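Local coordinates for protein AlkZ (PDB 5UUJ) that belongs to the AlkZ-like family of DNA glycosylases, grouped with helix-turn-helix proteins, at residues V134-T137 against R138-V142; R10-F13 against A14-Q18. All coordinates share one frame; numbering follows the deposited sequence.

Interaction 1 of 2, residues V134-T137 against R138-V142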
loop_
_atom_site.group_PDB
_atom_site.type_symbol
_atom_site.label_atom_id
_atom_site.label_comp_id
_atom_site.label_asym_id
_atom_site.label_seq_id
_atom_site.Cartn_x
_atom_site.Cartn_y
_atom_site.Cartn_z
ATOM N N VAL A 134 11.661 23.611 3.916
ATOM C CA VAL A 134 12.533 23.314 5.047
ATOM C C VAL A 134 12.459 21.829 5.398
ATOM O O VAL A 134 11.382 21.233 5.386
ATOM C CB VAL A 134 12.152 24.151 6.284
ATOM C CG1 VAL A 134 13.088 23.858 7.447
ATOM C CG2 VAL A 134 12.174 25.634 5.946
ATOM N N VAL A 135 13.612 21.248 5.714
ATOM C CA VAL A 135 13.712 19.834 6.060
ATOM C C VAL A 135 14.160 19.681 7.514
ATOM O O VAL A 135 15.222 20.171 7.893
ATOM C CB VAL A 135 14.701 19.104 5.126
ATOM C CG1 VAL A 135 14.785 17.626 5.474
ATOM C CG2 VAL A 135 14.282 19.278 3.675
ATOM N N LEU A 136 13.348 18.998 8.317
ATOM C CA LEU A 136 13.615 18.848 9.747
ATOM C C LEU A 136 13.401 17.419 10.223
ATOM O O LEU A 136 12.514 16.717 9.737
ATOM C CB LEU A 136 12.717 19.779 10.566
ATOM C CG LEU A 136 12.812 21.283 10.317
ATOM C CD1 LEU A 136 11.748 22.006 11.127
ATOM C CD2 LEU A 136 14.193 21.808 10.662
ATOM N N THR A 137 14.211 16.998 11.188
ATOM C CA THR A 137 13.973 15.740 11.882
ATOM C C THR A 137 12.728 15.888 12.751
ATOM O O THR A 137 12.187 16.987 12.885
ATOM C CB THR A 137 15.170 15.330 12.762
ATOM O OG1 THR A 137 15.342 16.286 13.815
ATOM C CG2 THR A 137 16.447 15.255 11.940
ATOM N N ARG A 138 12.270 14.786 13.336
ATOM C CA ARG A 138 11.135 14.833 14.250
ATOM C C ARG A 138 11.430 15.770 15.415
ATOM O O ARG A 138 10.638 16.660 15.724
ATOM C CB ARG A 138 10.803 13.436 14.771
ATOM C CG ARG A 138 9.755 13.411 15.878
ATOM C CD ARG A 138 9.516 11.995 16.380
ATOM N NE ARG A 138 10.755 11.374 16.853
ATOM C CZ ARG A 138 11.198 11.417 18.108
ATOM N NH1 ARG A 138 10.508 12.045 19.053
ATOM N NH2 ARG A 138 12.340 10.821 18.421
ATOM N N ASP A 139 12.577 15.565 16.054
ATOM C CA ASP A 139 12.958 16.354 17.217
ATOM C C ASP A 139 13.101 17.832 16.874
ATOM O O ASP A 139 12.702 18.697 17.651
ATOM C CB ASP A 139 14.265 15.828 17.811
ATOM C CG ASP A 139 14.110 14.451 18.432
ATOM O OD1 ASP A 139 13.044 14.178 19.026
ATOM O OD2 ASP A 139 15.058 13.643 18.328
ATOM N N GLU A 140 13.670 18.120 15.708
ATOM C CA GLU A 140 13.830 19.498 15.267
ATOM C C GLU A 140 12.472 20.159 15.039
ATOM O O GLU A 140 12.273 21.318 15.402
ATOM C CB GLU A 140 14.670 19.559 13.991
ATOM C CG GLU A 140 16.155 19.340 14.228
ATOM C CD GLU A 140 16.968 19.361 12.946
ATOM O OE1 GLU A 140 16.378 19.195 11.858
ATOM O OE2 GLU A 140 18.200 19.547 13.027
ATOM N N LEU A 141 11.540 19.417 14.444
ATOM C CA LEU A 141 10.204 19.943 14.174
ATOM C C LEU A 141 9.420 20.161 15.470
ATOM O O LEU A 141 8.748 21.182 15.636
ATOM C CB LEU A 141 9.434 19.001 13.245
ATOM C CG LEU A 141 7.970 19.363 12.969
ATOM C CD1 LEU A 141 7.839 20.768 12.392
ATOM C CD2 LEU A 141 7.334 18.346 12.037
ATOM N N VAL A 142 9.507 19.200 16.383
ATOM C CA VAL A 142 8.802 19.295 17.656
ATOM C C VAL A 142 9.358 20.460 18.468
ATOM O O VAL A 142 8.611 21.150 19.160
ATOM C CB VAL A 142 8.914 17.982 18.465
ATOM C CG1 VAL A 142 8.424 18.171 19.902
ATOM C CG2 VAL A 142 8.121 16.878 17.787
#

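Interaction 2 of 2, residues R10-F13 against A14-Q18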
loop_
_atom_site.group_PDB
_atom_site.type_symbol
_atom_site.label_atom_id
_atom_site.label_comp_id
_atom_site.label_asym_id
_atom_site.label_seq_id
_atom_site.Cartn_x
_atom_site.Cartn_y
_atom_site.Cartn_z
ATOM N N ARG A 10 -9.866 -17.899 -10.649
ATOM C CA ARG A 10 -8.576 -18.081 -11.302
ATOM C C ARG A 10 -8.442 -17.178 -12.528
ATOM O O ARG A 10 -7.336 -16.802 -12.899
ATOM C CB ARG A 10 -8.369 -19.546 -11.676
ATOM C CG ARG A 10 -7.974 -20.396 -10.478
ATOM C CD ARG A 10 -7.782 -21.856 -10.828
ATOM N NE ARG A 10 -6.606 -22.076 -11.664
ATOM C CZ ARG A 10 -6.108 -23.273 -11.950
ATOM N NH1 ARG A 10 -6.677 -24.369 -11.464
ATOM N NH2 ARG A 10 -5.034 -23.378 -12.719
ATOM N N GLN A 11 -9.562 -16.819 -13.149
ATOM C CA GLN A 11 -9.547 -15.754 -14.147
ATOM C C GLN A 11 -9.153 -14.435 -13.492
ATOM O O GLN A 11 -8.264 -13.734 -13.974
ATOM C CB GLN A 11 -10.906 -15.605 -14.825
ATOM C CG GLN A 11 -11.181 -16.617 -15.913
ATOM C CD GLN A 11 -12.414 -16.262 -16.718
ATOM O OE1 GLN A 11 -13.526 -16.223 -16.186
ATOM N NE2 GLN A 11 -12.222 -15.987 -18.005
ATOM N N VAL A 12 -9.824 -14.107 -12.390
ATOM C CA VAL A 12 -9.570 -12.866 -11.667
ATOM C C VAL A 12 -8.111 -12.784 -11.219
ATOM O O VAL A 12 -7.473 -11.744 -11.367
ATOM C CB VAL A 12 -10.508 -12.730 -10.443
ATOM C CG1 VAL A 12 -10.073 -11.587 -9.524
ATOM C CG2 VAL A 12 -11.947 -12.515 -10.905
ATOM N N PHE A 13 -7.580 -13.881 -10.689
ATOM C CA PHE A 13 -6.203 -13.898 -10.202
ATOM C C PHE A 13 -5.218 -13.613 -11.329
ATOM O O PHE A 13 -4.286 -12.822 -11.166
ATOM C CB PHE A 13 -5.867 -15.245 -9.556
ATOM C CG PHE A 13 -6.694 -15.566 -8.344
ATOM C CD1 PHE A 13 -7.234 -14.557 -7.559
ATOM C CD2 PHE A 13 -6.934 -16.882 -7.990
ATOM C CE1 PHE A 13 -7.992 -14.857 -6.445
ATOM C CE2 PHE A 13 -7.694 -17.188 -6.873
ATOM C CZ PHE A 13 -8.222 -16.173 -6.102
ATOM N N ALA A 14 -5.430 -14.261 -12.471
ATOM C CA ALA A 14 -4.572 -14.061 -13.632
ATOM C C ALA A 14 -4.647 -12.617 -14.120
ATOM O O ALA A 14 -3.629 -12.019 -14.472
ATOM C CB ALA A 14 -4.959 -15.014 -14.747
ATOM N N TRP A 15 -5.853 -12.061 -14.138
ATOM C CA TRP A 15 -6.048 -10.693 -14.596
ATOM C C TRP A 15 -5.367 -9.708 -13.649
ATOM O O TRP A 15 -4.683 -8.784 -14.090
ATOM C CB TRP A 15 -7.538 -10.369 -14.714
ATOM C CG TRP A 15 -7.786 -8.982 -15.214
ATOM C CD1 TRP A 15 -7.773 -8.565 -16.513
ATOM C CD2 TRP A 15 -8.073 -7.822 -14.422
ATOM N NE1 TRP A 15 -8.032 -7.219 -16.578
ATOM C CE2 TRP A 15 -8.219 -6.738 -15.309
ATOM C CE3 TRP A 15 -8.217 -7.595 -13.052
ATOM C CZ2 TRP A 15 -8.505 -5.447 -14.871
ATOM C CZ3 TRP A 15 -8.503 -6.310 -12.618
ATOM C CH2 TRP A 15 -8.644 -5.254 -13.525
ATOM N N ARG A 16 -5.549 -9.919 -12.348
ATOM C CA ARG A 16 -4.903 -9.082 -11.341
ATOM C C ARG A 16 -3.385 -9.118 -11.492
ATOM O O ARG A 16 -2.725 -8.081 -11.436
ATOM C CB ARG A 16 -5.295 -9.528 -9.932
ATOM C CG ARG A 16 -6.710 -9.153 -9.529
ATOM C CD ARG A 16 -7.089 -9.765 -8.195
ATOM N NE ARG A 16 -8.436 -9.379 -7.782
ATOM C CZ ARG A 16 -9.074 -9.885 -6.730
ATOM N NH1 ARG A 16 -8.493 -10.806 -5.976
ATOM N NH2 ARG A 16 -10.298 -9.473 -6.438
HETATM N N MSE A 17 -2.835 -10.310 -11.691
HETATM C CA MSE A 17 -1.391 -10.460 -11.812
HETATM C C MSE A 17 -0.858 -9.812 -13.084
HETATM O O MSE A 17 0.297 -9.391 -13.138
HETATM C CB MSE A 17 -1.007 -11.935 -11.772
HETATM C CG MSE A 17 -1.067 -12.521 -10.375
HETATM SE SE MSE A 17 -0.355 -14.327 -10.309
HETATM C CE MSE A 17 0.504 -14.246 -8.562
ATOM N N GLN A 18 -1.699 -9.732 -14.105
ATOM C CA GLN A 18 -1.342 -9.007 -15.311
ATOM C C GLN A 18 -1.303 -7.512 -15.002
ATOM O O GLN A 18 -0.343 -6.822 -15.344
ATOM C CB GLN A 18 -2.329 -9.319 -16.438
ATOM C CG GLN A 18 -2.103 -8.523 -17.709
ATOM C CD GLN A 18 -3.022 -7.315 -17.818
ATOM O OE1 GLN A 18 -2.563 -6.173 -17.869
ATOM N NE2 GLN A 18 -4.328 -7.565 -17.864
#

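Interaction 1 of 2, residues V134-T137 against R138-V142
A capping box made by T137 and E140 starts the helix 138-146, straight after the short edge strand 136-137. T137 is the N-cap: its OG1 accepts the backbone N-H of E140 over 3.1 Å, in a fairly straight bond (158°). In return the carboxylate of E140 reaches back over the turn, and its OE1 takes the backbone N-H of T137 at 3.2 Å. That bond is straighter still at the hydrogen, 165°, though the donor meets OE1 on its anti side and well out of the carboxylate plane. The torsions suit the exchange. With chi1 at 65°, T137 holds OG1 between its own N and carbonyl carbon, facing the first turn, while E140 sets CG anti to its carbonyl carbon and then runs extended, so that the carboxylate lies across the threonine. The tuck is close, E140 CG coming within 3.2 Å of T137 OG1. A salt bridge to R181 also holds OE1, which probably favours the charged carboxylate. Helical bonding begins at once, L141 N donating to T137 O over 3.0 Å.

The residue before the cap, L136, is backbone-bonded to F187 of strand 186-188, so the helix follows directly from an outer strand of a three-stranded antiparallel sheet. Next to the polar box, L136 spreads its two methyls: CD2 lies 3.6 Å from E140 OE1, and CD1 packs on L141, 4.0 Å from its CA. I130 and L131, at the end of the preceding helix and just beyond, touch both leucines.

Interaction 2 of 2, residues R10-F13 against A14-Q18
R10 meets A14 through the backbone of helix 9-19: A14 N donates to R10 O over 3.2 Å. At the end of the arginine side chain, R10 NH2 bonds to C278 O. Q11 repeats the backbone step one residue on, its O taking W15 N at 2.9 Å, while NE2 bonds to T275 O.

At V12 the side chains join in. Its O accepts R16 N over 2.8 Å, and CG1, anti to the backbone N (chi1 169°), runs alongside the R16 chain in the same direction. That methyl covers one face of the guanidinium, offset toward its rim, with V12 CG1 only 3.3 Å from R16 NE. R16 is extended from CG to NE, which carries the flat group one turn back along the helix to V12. The guanidinium's N-H groups bond outside the helix, NE to G220 O and NH2 to P221 O, which should hold the rotation of the group.

F13 closes the series: F13 O accepts M17 N at 2.9 Å. The F13 ring and the guanidinium of R16 lie side by side with planes 50° apart, and R16 NH1 comes to the ring edge, 4.1 Å from F13 CE1.

Selenomethionine M17 and F13 both rest on Y290 of the helix 289-292, while W15 bonds to E271 of the helix 269-274, and V12 and R16 meet the loop at G220 and P221 that follows helix 204-219.

In the fold
Both contacts are local and helical, yet they show different stages of a helix: interaction 1 is the capped start of helix 138-146 where it leaves a strand, interaction 2 the regular bonding inside helix 9-19 near the N-terminus. They lie on opposite sides of the chain's centre, about 26 Å and 19 Å from it, with their own centres 44 Å apart and nearest atoms about 35 Å apart, so neither touches the other. Interaction 1 is a surface contact, within the AlkZ-like family region; interaction 2 is largely buried. In each, a charged side chain folds back toward a residue three or four positions earlier and is also held by a partner beyond the contact.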